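Local coordinates for hypothetical conserved protein (Geobacillus kaustophilus, PDB 2QYH) that is of unknown function but probably acts as a magnesium-dependent phosphatase of the haloacid dehalogenase superfamily, at residues P47-H52 / L126-P131; P100-D105 / P117-S122. One frame throughout, in Å; residues are numbered along the deposited sequence.

Interaction 1 of 2, residues P47-H52 / L126-P131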
loop_
_atom_site.group_PDB
_atom_site.type_symbol
_atom_site.label_atom_id
_atom_site.label_comp_id
_atom_site.label_asym_id
_atom_site.label_seq_id
_atom_site.Cartn_x
_atom_site.Cartn_y
_atom_site.Cartn_z
ATOM N N PRO D 47 -8.632 6.645 -2.338
ATOM C CA PRO D 47 -8.623 5.208 -2.057
ATOM C C PRO D 47 -7.256 4.542 -2.290
ATOM O O PRO D 47 -6.748 3.832 -1.420
ATOM C CB PRO D 47 -9.698 4.675 -2.993
ATOM C CG PRO D 47 -10.710 5.796 -2.985
ATOM C CD PRO D 47 -9.838 7.040 -3.086
ATOM N N PHE D 48 -6.656 4.791 -3.451
ATOM C CA PHE D 48 -5.370 4.193 -3.784
ATOM C C PHE D 48 -4.211 4.630 -2.901
ATOM O O PHE D 48 -3.110 4.097 -3.016
ATOM C CB PHE D 48 -5.005 4.454 -5.254
ATOM C CG PHE D 48 -4.781 5.903 -5.589
ATOM C CD1 PHE D 48 -5.811 6.683 -6.110
ATOM C CD2 PHE D 48 -3.534 6.493 -5.386
ATOM C CE1 PHE D 48 -5.602 8.032 -6.424
ATOM C CE2 PHE D 48 -3.315 7.843 -5.696
ATOM C CZ PHE D 48 -4.351 8.611 -6.215
HETATM N N MSE D 49 -4.447 5.593 -2.018
HETATM C CA MSE D 49 -3.389 6.077 -1.140
HETATM C C MSE D 49 -3.338 5.364 0.203
HETATM O O MSE D 49 -2.519 5.710 1.057
HETATM C CB MSE D 49 -3.536 7.581 -0.910
HETATM C CG MSE D 49 -2.930 8.436 -2.006
HETATM SE SE MSE D 49 -3.336 10.318 -1.795
HETATM C CE MSE D 49 -2.437 10.677 -0.114
ATOM N N PHE D 50 -4.214 4.384 0.401
ATOM C CA PHE D 50 -4.213 3.639 1.658
ATOM C C PHE D 50 -4.811 2.245 1.503
ATOM O O PHE D 50 -5.427 1.698 2.422
ATOM C CB PHE D 50 -4.930 4.431 2.772
ATOM C CG PHE D 50 -6.416 4.589 2.578
ATOM C CD1 PHE D 50 -7.312 3.792 3.292
ATOM C CD2 PHE D 50 -6.923 5.580 1.735
ATOM C CE1 PHE D 50 -8.691 3.979 3.179
ATOM C CE2 PHE D 50 -8.306 5.781 1.611
ATOM C CZ PHE D 50 -9.193 4.975 2.340
ATOM N N GLU D 51 -4.603 1.672 0.323
ATOM C CA GLU D 51 -5.096 0.338 0.027
ATOM C C GLU D 51 -4.275 -0.714 0.775
ATOM O O GLU D 51 -4.812 -1.733 1.207
ATOM C CB GLU D 51 -5.016 0.078 -1.470
ATOM C CG GLU D 51 -5.705 -1.186 -1.912
ATOM C CD GLU D 51 -5.497 -1.456 -3.382
ATOM O OE1 GLU D 51 -5.642 -0.513 -4.193
ATOM O OE2 GLU D 51 -5.192 -2.615 -3.729
ATOM N N HIS D 52 -2.976 -0.472 0.924
ATOM C CA HIS D 52 -2.125 -1.420 1.627
ATOM C C HIS D 52 -2.613 -1.587 3.072
ATOM O O HIS D 52 -2.726 -2.712 3.576
ATOM C CB HIS D 52 -0.663 -0.954 1.614
ATOM C CG HIS D 52 0.282 -1.917 2.270
ATOM N ND1 HIS D 52 0.456 -3.212 1.832
ATOM C CD2 HIS D 52 1.092 -1.776 3.351
ATOM C CE1 HIS D 52 1.327 -3.826 2.608
ATOM N NE2 HIS D 52 1.728 -2.980 3.539
ATOM N N LEU D 126 4.412 13.225 0.120
ATOM C CA LEU D 126 3.312 12.286 0.326
ATOM C C LEU D 126 3.853 10.909 -0.055
ATOM O O LEU D 126 3.137 9.901 -0.009
ATOM C CB LEU D 126 2.139 12.651 -0.584
ATOM C CG LEU D 126 0.941 13.405 0.000
ATOM C CD1 LEU D 126 1.374 14.323 1.122
ATOM C CD2 LEU D 126 0.259 14.181 -1.115
ATOM N N LYS D 127 5.136 10.899 -0.422
ATOM C CA LYS D 127 5.872 9.711 -0.841
ATOM C C LYS D 127 5.393 9.190 -2.186
ATOM O O LYS D 127 5.365 7.983 -2.429
ATOM C CB LYS D 127 5.793 8.607 0.220
ATOM C CG LYS D 127 6.500 8.956 1.521
ATOM C CD LYS D 127 7.928 9.432 1.258
ATOM C CE LYS D 127 8.654 9.787 2.546
ATOM N NZ LYS D 127 8.832 8.599 3.430
ATOM N N PHE D 128 5.023 10.121 -3.058
ATOM C CA PHE D 128 4.569 9.782 -4.398
ATOM C C PHE D 128 5.420 10.393 -5.495
ATOM O O PHE D 128 6.012 11.469 -5.333
ATOM C CB PHE D 128 3.113 10.200 -4.592
ATOM C CG PHE D 128 2.134 9.174 -4.144
ATOM C CD1 PHE D 128 1.680 9.155 -2.832
ATOM C CD2 PHE D 128 1.672 8.213 -5.039
ATOM C CE1 PHE D 128 0.775 8.190 -2.409
ATOM C CE2 PHE D 128 0.767 7.241 -4.628
ATOM C CZ PHE D 128 0.319 7.229 -3.309
ATOM N N ALA D 129 5.494 9.690 -6.611
ATOM C CA ALA D 129 6.249 10.169 -7.742
ATOM C C ALA D 129 5.350 11.142 -8.502
ATOM O O ALA D 129 4.139 11.192 -8.261
ATOM C CB ALA D 129 6.633 8.978 -8.625
ATOM N N HIS D 130 5.941 11.939 -9.381
ATOM C CA HIS D 130 5.164 12.895 -10.153
ATOM C C HIS D 130 4.089 12.126 -10.935
ATOM O O HIS D 130 4.379 11.156 -11.647
ATOM C CB HIS D 130 6.100 13.700 -11.071
ATOM C CG HIS D 130 5.477 14.928 -11.660
ATOM N ND1 HIS D 130 4.431 14.870 -12.557
ATOM C CD2 HIS D 130 5.777 16.241 -11.517
ATOM C CE1 HIS D 130 4.118 16.095 -12.942
ATOM N NE2 HIS D 130 4.922 16.944 -12.325
ATOM N N PRO D 131 2.815 12.526 -10.775
ATOM C CA PRO D 131 1.773 11.809 -11.505
ATOM C C PRO D 131 1.953 11.859 -13.019
ATOM O O PRO D 131 2.573 12.785 -13.555
ATOM C CB PRO D 131 0.495 12.506 -11.033
ATOM C CG PRO D 131 0.825 12.838 -9.604
ATOM C CD PRO D 131 2.202 13.467 -9.822
#

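Interaction 2 of 2, residues P100-D105 / P117-S122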
loop_
_atom_site.group_PDB
_atom_site.type_symbol
_atom_site.label_atom_id
_atom_site.label_comp_id
_atom_site.label_asym_id
_atom_site.label_seq_id
_atom_site.Cartn_x
_atom_site.Cartn_y
_atom_site.Cartn_z
ATOM N N PRO D 100 -0.257 24.571 -11.874
ATOM C CA PRO D 100 -0.817 23.311 -12.368
ATOM C C PRO D 100 -1.750 22.694 -11.338
ATOM O O PRO D 100 -1.820 23.140 -10.182
ATOM C CB PRO D 100 0.422 22.461 -12.591
ATOM C CG PRO D 100 1.267 22.844 -11.398
ATOM C CD PRO D 100 1.092 24.368 -11.310
ATOM N N LEU D 101 -2.474 21.671 -11.775
ATOM C CA LEU D 101 -3.381 20.939 -10.904
ATOM C C LEU D 101 -3.141 19.462 -11.100
ATOM O O LEU D 101 -2.497 19.044 -12.060
ATOM C CB LEU D 101 -4.844 21.216 -11.240
ATOM C CG LEU D 101 -5.460 22.583 -10.988
ATOM C CD1 LEU D 101 -4.795 23.631 -11.864
ATOM C CD2 LEU D 101 -6.940 22.493 -11.300
ATOM N N VAL D 102 -3.657 18.672 -10.170
ATOM C CA VAL D 102 -3.564 17.230 -10.269
ATOM C C VAL D 102 -4.988 16.759 -10.045
ATOM O O VAL D 102 -5.636 17.171 -9.083
ATOM C CB VAL D 102 -2.608 16.630 -9.210
ATOM C CG1 VAL D 102 -2.856 15.133 -9.060
ATOM C CG2 VAL D 102 -1.158 16.864 -9.642
ATOM N N PHE D 103 -5.477 15.936 -10.967
ATOM C CA PHE D 103 -6.831 15.396 -10.901
ATOM C C PHE D 103 -6.791 14.007 -10.282
ATOM O O PHE D 103 -6.013 13.155 -10.711
ATOM C CB PHE D 103 -7.424 15.325 -12.303
ATOM C CG PHE D 103 -7.233 16.579 -13.087
ATOM C CD1 PHE D 103 -7.875 17.754 -12.710
ATOM C CD2 PHE D 103 -6.369 16.603 -14.179
ATOM C CE1 PHE D 103 -7.656 18.943 -13.410
ATOM C CE2 PHE D 103 -6.141 17.781 -14.886
ATOM C CZ PHE D 103 -6.786 18.956 -14.499
HETATM N N MSE D 104 -7.640 13.791 -9.278
HETATM C CA MSE D 104 -7.705 12.522 -8.556
HETATM C C MSE D 104 -9.059 11.819 -8.594
HETATM O O MSE D 104 -10.105 12.443 -8.397
HETATM C CB MSE D 104 -7.354 12.751 -7.092
HETATM C CG MSE D 104 -6.074 13.497 -6.854
HETATM SE SE MSE D 104 -6.009 14.128 -5.030
HETATM C CE MSE D 104 -5.694 12.450 -4.127
ATOM N N ASP D 105 -9.040 10.517 -8.864
ATOM C CA ASP D 105 -10.264 9.729 -8.829
ATOM C C ASP D 105 -9.956 8.547 -7.916
ATOM O O ASP D 105 -8.924 8.544 -7.255
ATOM C CB ASP D 105 -10.728 9.291 -10.232
ATOM C CG ASP D 105 -9.804 8.293 -10.895
ATOM O OD1 ASP D 105 -8.838 7.819 -10.263
ATOM O OD2 ASP D 105 -10.069 7.976 -12.075
ATOM N N PRO D 117 8.170 21.423 -10.926
ATOM C CA PRO D 117 8.831 21.406 -9.621
ATOM C C PRO D 117 7.959 21.489 -8.380
ATOM O O PRO D 117 8.384 21.021 -7.325
ATOM C CB PRO D 117 9.818 22.575 -9.731
ATOM C CG PRO D 117 9.031 23.539 -10.543
ATOM C CD PRO D 117 8.589 22.616 -11.683
ATOM N N HIS D 118 6.772 22.080 -8.441
ATOM C CA HIS D 118 5.947 22.113 -7.204
ATOM C C HIS D 118 5.257 20.775 -6.984
ATOM O O HIS D 118 4.975 20.374 -5.848
ATOM C CB HIS D 118 4.872 23.205 -7.211
ATOM C CG HIS D 118 5.406 24.585 -6.996
ATOM N ND1 HIS D 118 6.634 24.840 -6.418
ATOM C CD2 HIS D 118 4.864 25.795 -7.269
ATOM C CE1 HIS D 118 6.825 26.145 -6.347
ATOM N NE2 HIS D 118 5.767 26.746 -6.856
ATOM N N ILE D 119 4.959 20.104 -8.087
ATOM C CA ILE D 119 4.331 18.807 -8.019
ATOM C C ILE D 119 5.342 17.840 -7.417
ATOM O O ILE D 119 5.027 17.157 -6.448
ATOM C CB ILE D 119 3.885 18.334 -9.414
ATOM C CG1 ILE D 119 2.806 19.281 -9.956
ATOM C CG2 ILE D 119 3.365 16.902 -9.340
ATOM C CD1 ILE D 119 2.077 18.770 -11.185
ATOM N N HIS D 120 6.560 17.808 -7.967
ATOM C CA HIS D 120 7.615 16.919 -7.470
ATOM C C HIS D 120 7.766 17.023 -5.951
ATOM O O HIS D 120 7.616 16.036 -5.237
ATOM C CB HIS D 120 8.979 17.232 -8.126
ATOM C CG HIS D 120 9.100 16.805 -9.562
ATOM N ND1 HIS D 120 9.199 15.485 -9.948
ATOM C CD2 HIS D 120 9.172 17.535 -10.701
ATOM C CE1 HIS D 120 9.325 15.420 -11.264
ATOM N NE2 HIS D 120 9.312 16.651 -11.744
ATOM N N VAL D 121 8.040 18.226 -5.464
ATOM C CA VAL D 121 8.252 18.466 -4.041
ATOM C C VAL D 121 7.089 18.146 -3.109
ATOM O O VAL D 121 7.239 17.363 -2.158
ATOM C CB VAL D 121 8.672 19.930 -3.807
ATOM C CG1 VAL D 121 8.582 20.286 -2.342
ATOM C CG2 VAL D 121 10.087 20.129 -4.306
ATOM N N SER D 122 5.939 18.762 -3.361
ATOM C CA SER D 122 4.773 18.543 -2.517
ATOM C C SER D 122 4.322 17.086 -2.541
ATOM O O SER D 122 3.836 16.563 -1.541
ATOM C CB SER D 122 3.621 19.436 -2.967
ATOM O OG SER D 122 3.139 19.020 -4.232
#

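Interaction 1 of 2, residues P47-H52 / L126-P131
Met49 and Phe128 carry a small apolar contact between the core and cap domains of a haloacid dehalogenase-like fold, a case in which these two segments meet through side chains, with no hydrogen bond between them. The segment 47-52 belongs to the core, where a short 3-10 turn leads into helix 51-57; the segment 126-131 belongs to the cap, where helix 117-124 ends in a Schellman motif with Lys127 at positive phi. Met49 CG lies 3.7 Å from Phe128 CZ and equally near CE1, approaching the ring at a slant. Its selenium, as this is a selenomethionine, makes an oblique Met-aromatic contact with the same ring, 5.4 Å from the centroid and 38° off the normal. Phe48 adds the other aromatic: Phe128 CE2 stands at its edge, near the ring plane, 4.3 Å from Phe48 CE2. The second subunit borders the site, with its Gln56 packing on Phe128 and bonding Lys127 O, and its Lys55 making a cation-pi contact with Phe48. A bound glycerol, probably from the crystallisation liquor, also lies near Met49. The side chain of Met49 bends about its CG-SE bond (chi3 64°), and the methyl CE thereby reaches to 4.3 Å from Leu126 CG.

Interaction 2 of 2, residues P100-D105 / P117-S122
This is a buried, wholly apolar contact of helix on sheet inside the cap domain, where helix 117-124 rests against one end of strand 101-104. It illustrates how one branched helix residue can touch both a strand residue and the proline before the strand. Ile119 contributes the most buried surface, and its side chain runs to both Pro100 and Val102. Its CG1 lies 4.1 Å from Pro100 CG, and the two side chains pass each other in opposite directions. One atom further along, Ile119 CD1 comes to 4.1 Å from Val102 CG2, this time with the side chains crossing at a slant. The reach depends on an extended chi2 of -168°, which carries CD1 outward from the helix to the strand. In Val102, CG1 stands anti to the backbone N (chi1 163°), which leaves CG2 to meet the isoleucine. The hairpin partner, strand 109-111, closes the same region, since Ala111 touches both Val102 and Ile119. On the other face of the sheet, Leu101 and Phe103 pack against helix 84-96.

Within the helix, His118 O accepts two bonds from Ser122: one from the backbone N at 3.1 Å, and one from the hydroxyl OG at 2.8 Å, tilted 19° from the carbonyl plane. The serine side chain is thus folded back on its own helix, its polar group satisfied beside the apolar seam. A beta hairpin followed by a helix laid over one face of an antiparallel sheet, with another helix on the opposite face, is consistent with the alpha/beta cap of Cof-type haloacid dehalogenase-like hydrolases.

How the interactions relate
Interaction 1 joins the two domains, whereas interaction 2 lies within the cap, and their centres are about 12 Å apart. Along the chain the order is 47-52, 100-105, 117-122, 126-131, so both segments of interaction 2 fall between those of interaction 1. Helix 117-124 connects them: it supplies Ile119 to interaction 2 and leads directly into 126-131. The loop then folds back, bringing Pro131 CD to 3.7 Å from Ile119 CG2. On the other side, Phe48 CE1 of the core comes to 3.5 Å from Asp105 O, at the end of strand 101-104. The interdomain contact is therefore continuous with the packing of the cap's antiparallel sheet.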